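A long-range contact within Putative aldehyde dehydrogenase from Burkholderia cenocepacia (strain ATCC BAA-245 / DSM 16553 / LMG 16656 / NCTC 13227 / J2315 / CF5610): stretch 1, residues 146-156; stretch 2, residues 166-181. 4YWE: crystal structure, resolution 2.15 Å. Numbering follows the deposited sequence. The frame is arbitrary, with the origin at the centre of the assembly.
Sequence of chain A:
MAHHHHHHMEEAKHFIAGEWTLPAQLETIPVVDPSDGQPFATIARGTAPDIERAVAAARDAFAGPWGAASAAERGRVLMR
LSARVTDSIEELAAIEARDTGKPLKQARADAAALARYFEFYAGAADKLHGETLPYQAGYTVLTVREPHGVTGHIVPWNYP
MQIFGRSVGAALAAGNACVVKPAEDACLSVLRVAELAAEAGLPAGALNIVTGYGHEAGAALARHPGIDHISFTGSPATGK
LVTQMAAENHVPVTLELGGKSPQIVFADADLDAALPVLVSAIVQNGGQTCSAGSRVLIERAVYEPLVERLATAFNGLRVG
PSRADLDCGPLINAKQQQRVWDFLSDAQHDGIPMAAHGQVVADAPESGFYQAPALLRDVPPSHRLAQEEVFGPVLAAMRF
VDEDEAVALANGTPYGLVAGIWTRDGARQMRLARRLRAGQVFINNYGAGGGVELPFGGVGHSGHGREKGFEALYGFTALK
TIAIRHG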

# COMPACT_ATOMS: atom_id res chain seq x y z
N GLU A 146 5.76 -10.74 -9.98
CA GLU A 146 6.87 -11.35 -10.70
C GLU A 146 7.17 -10.59 -11.98
O GLU A 146 6.26 -10.05 -12.61
CB GLU A 146 6.55 -12.81 -11.02
CG GLU A 146 6.24 -13.65 -9.80
CD GLU A 146 5.65 -14.99 -10.18
OE1 GLU A 146 4.97 -15.05 -11.23
OE2 GLU A 146 5.86 -15.97 -9.45
N PRO A 147 8.44 -10.58 -12.40
CA PRO A 147 8.81 -9.95 -13.67
C PRO A 147 8.09 -10.62 -14.84
O PRO A 147 7.73 -11.79 -14.74
CB PRO A 147 10.32 -10.17 -13.75
CG PRO A 147 10.58 -11.35 -12.87
CD PRO A 147 9.60 -11.21 -11.74
N HIS A 148 7.89 -9.88 -15.93
CA HIS A 148 7.29 -10.45 -17.13
C HIS A 148 8.20 -11.53 -17.70
O HIS A 148 7.73 -12.55 -18.20
CB HIS A 148 7.05 -9.36 -18.18
CG HIS A 148 6.06 -8.32 -17.76
ND1 HIS A 148 4.72 -8.59 -17.59
CD2 HIS A 148 6.22 -7.00 -17.49
CE1 HIS A 148 4.10 -7.48 -17.23
NE2 HIS A 148 4.98 -6.50 -17.16
N GLY A 149 9.51 -11.30 -17.60
CA GLY A 149 10.50 -12.19 -18.18
C GLY A 149 11.47 -11.42 -19.04
O GLY A 149 12.44 -10.84 -18.54
N VAL A 150 11.21 -11.39 -20.34
CA VAL A 150 12.00 -10.59 -21.26
C VAL A 150 11.20 -9.36 -21.67
O VAL A 150 10.09 -9.48 -22.19
CB VAL A 150 12.44 -11.40 -22.48
CG1 VAL A 150 13.16 -10.50 -23.48
CG2 VAL A 150 13.33 -12.56 -22.06
N THR A 151 11.76 -8.18 -21.43
CA THR A 151 11.09 -6.93 -21.79
C THR A 151 11.75 -6.27 -22.99
O THR A 151 12.98 -6.18 -23.05
CB THR A 151 11.07 -5.94 -20.61
OG1 THR A 151 12.40 -5.73 -20.14
CG2 THR A 151 10.21 -6.47 -19.48
N GLY A 152 10.94 -5.82 -23.93
CA GLY A 152 11.43 -5.10 -25.09
C GLY A 152 11.33 -3.60 -24.88
O GLY A 152 10.35 -3.11 -24.31
N HIS A 153 12.34 -2.87 -25.33
CA HIS A 153 12.40 -1.43 -25.09
C HIS A 153 12.67 -0.65 -26.37
O HIS A 153 13.73 -0.80 -26.98
CB HIS A 153 13.47 -1.12 -24.04
CG HIS A 153 13.27 -1.84 -22.74
ND1 HIS A 153 12.67 -1.25 -21.65
CD2 HIS A 153 13.59 -3.10 -22.37
CE1 HIS A 153 12.64 -2.12 -20.65
NE2 HIS A 153 13.19 -3.25 -21.06
N ILE A 154 11.72 0.18 -26.77
CA ILE A 154 11.90 1.07 -27.90
C ILE A 154 12.23 2.47 -27.39
O ILE A 154 11.38 3.13 -26.78
CB ILE A 154 10.66 1.09 -28.81
CG1 ILE A 154 10.24 -0.33 -29.18
CG2 ILE A 154 10.94 1.92 -30.07
CD1 ILE A 154 11.29 -1.10 -29.96
N VAL A 155 13.46 2.90 -27.62
CA VAL A 155 13.94 4.17 -27.09
C VAL A 155 14.15 5.17 -28.22
O VAL A 155 14.81 4.86 -29.21
CB VAL A 155 15.23 3.97 -26.27
CG1 VAL A 155 15.70 5.29 -25.68
CG2 VAL A 155 15.00 2.94 -25.17
N PRO A 156 13.59 6.38 -28.08
CA PRO A 156 13.70 7.42 -29.11
C PRO A 156 15.00 8.22 -29.02
O PRO A 156 15.85 7.95 -28.18
CB PRO A 156 12.49 8.31 -28.84
CG PRO A 156 12.26 8.18 -27.39
CD PRO A 156 12.67 6.78 -26.99
N ARG A 166 14.65 5.31 -17.31
CA ARG A 166 13.34 5.09 -16.71
C ARG A 166 12.77 3.73 -17.13
O ARG A 166 12.09 3.07 -16.35
CB ARG A 166 12.37 6.22 -17.09
CG ARG A 166 11.83 6.17 -18.51
CD ARG A 166 10.82 7.28 -18.76
NE ARG A 166 10.24 7.18 -20.10
CZ ARG A 166 9.61 8.17 -20.72
NH1 ARG A 166 9.47 9.35 -20.12
NH2 ARG A 166 9.12 7.99 -21.94
N SER A 167 13.07 3.32 -18.36
CA SER A 167 12.50 2.09 -18.91
C SER A 167 13.29 0.86 -18.49
O SER A 167 12.75 -0.05 -17.88
CB SER A 167 12.43 2.18 -20.44
OG SER A 167 11.69 1.10 -20.97
N VAL A 168 14.57 0.85 -18.84
CA VAL A 168 15.43 -0.29 -18.54
C VAL A 168 15.72 -0.37 -17.04
O VAL A 168 15.80 -1.45 -16.47
CB VAL A 168 16.74 -0.22 -19.35
CG1 VAL A 168 17.64 -1.41 -19.05
CG2 VAL A 168 16.43 -0.16 -20.84
N GLY A 169 15.86 0.79 -16.40
CA GLY A 169 16.12 0.85 -14.98
C GLY A 169 15.02 0.22 -14.14
O GLY A 169 15.29 -0.48 -13.17
N ALA A 170 13.78 0.47 -14.53
CA ALA A 170 12.63 -0.10 -13.83
C ALA A 170 12.47 -1.58 -14.16
O ALA A 170 12.15 -2.39 -13.29
CB ALA A 170 11.36 0.66 -14.18
N ALA A 171 12.70 -1.93 -15.42
CA ALA A 171 12.58 -3.31 -15.88
C ALA A 171 13.60 -4.21 -15.18
O ALA A 171 13.27 -5.31 -14.75
CB ALA A 171 12.75 -3.38 -17.39
N LEU A 172 14.83 -3.72 -15.08
CA LEU A 172 15.89 -4.47 -14.41
C LEU A 172 15.59 -4.63 -12.92
O LEU A 172 15.78 -5.71 -12.36
CB LEU A 172 17.24 -3.77 -14.60
CG LEU A 172 17.90 -3.95 -15.97
CD1 LEU A 172 19.16 -3.09 -16.06
CD2 LEU A 172 18.22 -5.41 -16.21
N ALA A 173 15.13 -3.55 -12.29
CA ALA A 173 14.82 -3.57 -10.87
C ALA A 173 13.70 -4.56 -10.59
O ALA A 173 13.67 -5.20 -9.53
CB ALA A 173 14.44 -2.18 -10.39
N ALA A 174 12.78 -4.69 -11.54
CA ALA A 174 11.66 -5.61 -11.42
C ALA A 174 12.09 -7.06 -11.62
O ALA A 174 11.35 -7.99 -11.28
CB ALA A 174 10.56 -5.24 -12.41
N GLY A 175 13.28 -7.26 -12.18
CA GLY A 175 13.83 -8.59 -12.35
C GLY A 175 13.75 -9.13 -13.77
O GLY A 175 13.96 -10.32 -14.01
N ASN A 176 13.44 -8.25 -14.72
CA ASN A 176 13.35 -8.64 -16.12
C ASN A 176 14.71 -8.60 -16.81
O ASN A 176 15.62 -7.91 -16.37
CB ASN A 176 12.37 -7.73 -16.87
CG ASN A 176 10.98 -7.74 -16.26
OD1 ASN A 176 10.16 -8.61 -16.56
ND2 ASN A 176 10.70 -6.76 -15.41
N ALA A 177 14.83 -9.36 -17.90
CA ALA A 177 15.98 -9.24 -18.80
C ALA A 177 15.56 -8.38 -19.98
O ALA A 177 14.43 -8.49 -20.46
CB ALA A 177 16.46 -10.61 -19.25
N CYS A 178 16.45 -7.53 -20.46
CA CYS A 178 16.06 -6.47 -21.38
C CYS A 178 16.62 -6.60 -22.79
O CYS A 178 17.78 -6.95 -22.98
CB CYS A 178 16.46 -5.11 -20.81
SG CYS A 178 15.80 -4.80 -19.15
N VAL A 179 15.77 -6.31 -23.78
CA VAL A 179 16.19 -6.20 -25.17
C VAL A 179 15.85 -4.79 -25.64
O VAL A 179 14.68 -4.39 -25.62
CB VAL A 179 15.52 -7.25 -26.05
CG1 VAL A 179 15.95 -7.08 -27.50
CG2 VAL A 179 15.85 -8.65 -25.55
N VAL A 180 16.87 -4.04 -26.05
CA VAL A 180 16.69 -2.62 -26.36
C VAL A 180 16.94 -2.31 -27.83
O VAL A 180 17.98 -2.67 -28.38
CB VAL A 180 17.60 -1.76 -25.47
CG1 VAL A 180 17.38 -0.28 -25.75
CG2 VAL A 180 17.36 -2.07 -24.00
N LYS A 181 15.98 -1.63 -28.45
CA LYS A 181 16.15 -1.11 -29.80
C LYS A 181 16.12 0.41 -29.76
O LYS A 181 15.06 1.02 -29.90
CB LYS A 181 15.05 -1.65 -30.72
CG LYS A 181 15.50 -1.95 -32.15
CD LYS A 181 16.02 -0.71 -32.87
CE LYS A 181 14.93 0.32 -33.07
NZ LYS A 181 15.43 1.51 -33.82

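Two parallel strands, the first starting at Val150 and the second at Ala177, pair side by side, and the helix that precedes the second strand packs on one face of the pair through a buried histidine. The contact buries 771 Å², both sides summed. The backbone ladder alternates across the strands. Ala177 N donates to Gly149 O (2.9 Å), and Thr151 N to Ala177 O (2.9 Å). Val179 N then donates to Thr151 O (2.9 Å), His153 N to Val179 O (2.8 Å) and Lys181 N to His153 O (2.8 Å). The last rung, Val155 N to Lys181 O, is weak at 3.4 Å.

Thr151, His153, Cys178 and Val180 point to the helix side. His153 ND1 and Ser167 OG form a short hydrogen bond of 2.6 Å, while His153 NE2 bonds Thr151 OG1 at 2.8 Å. Both ring nitrogens are thus satisfied in a buried site. Val168 CG2 covers one ring face, and Ala171 CB lies at the ring edge, 3.5 Å from His153 CE1. On the other face of the sheet, Val150 CG1 meets Val179 CG2 at 3.9 Å.

The Asn176 side chain, just before the second strand, links the loop at Gly149 to the last turn of the helix. Its OD1 accepts from Gly149 N (3.0 Å), and its ND2 donates to Ala171 O (3.0 Å). Gly175 ends the helix in a Schellman motif with positive phi, which suits glycine; a CB there would also crowd Pro147 CG.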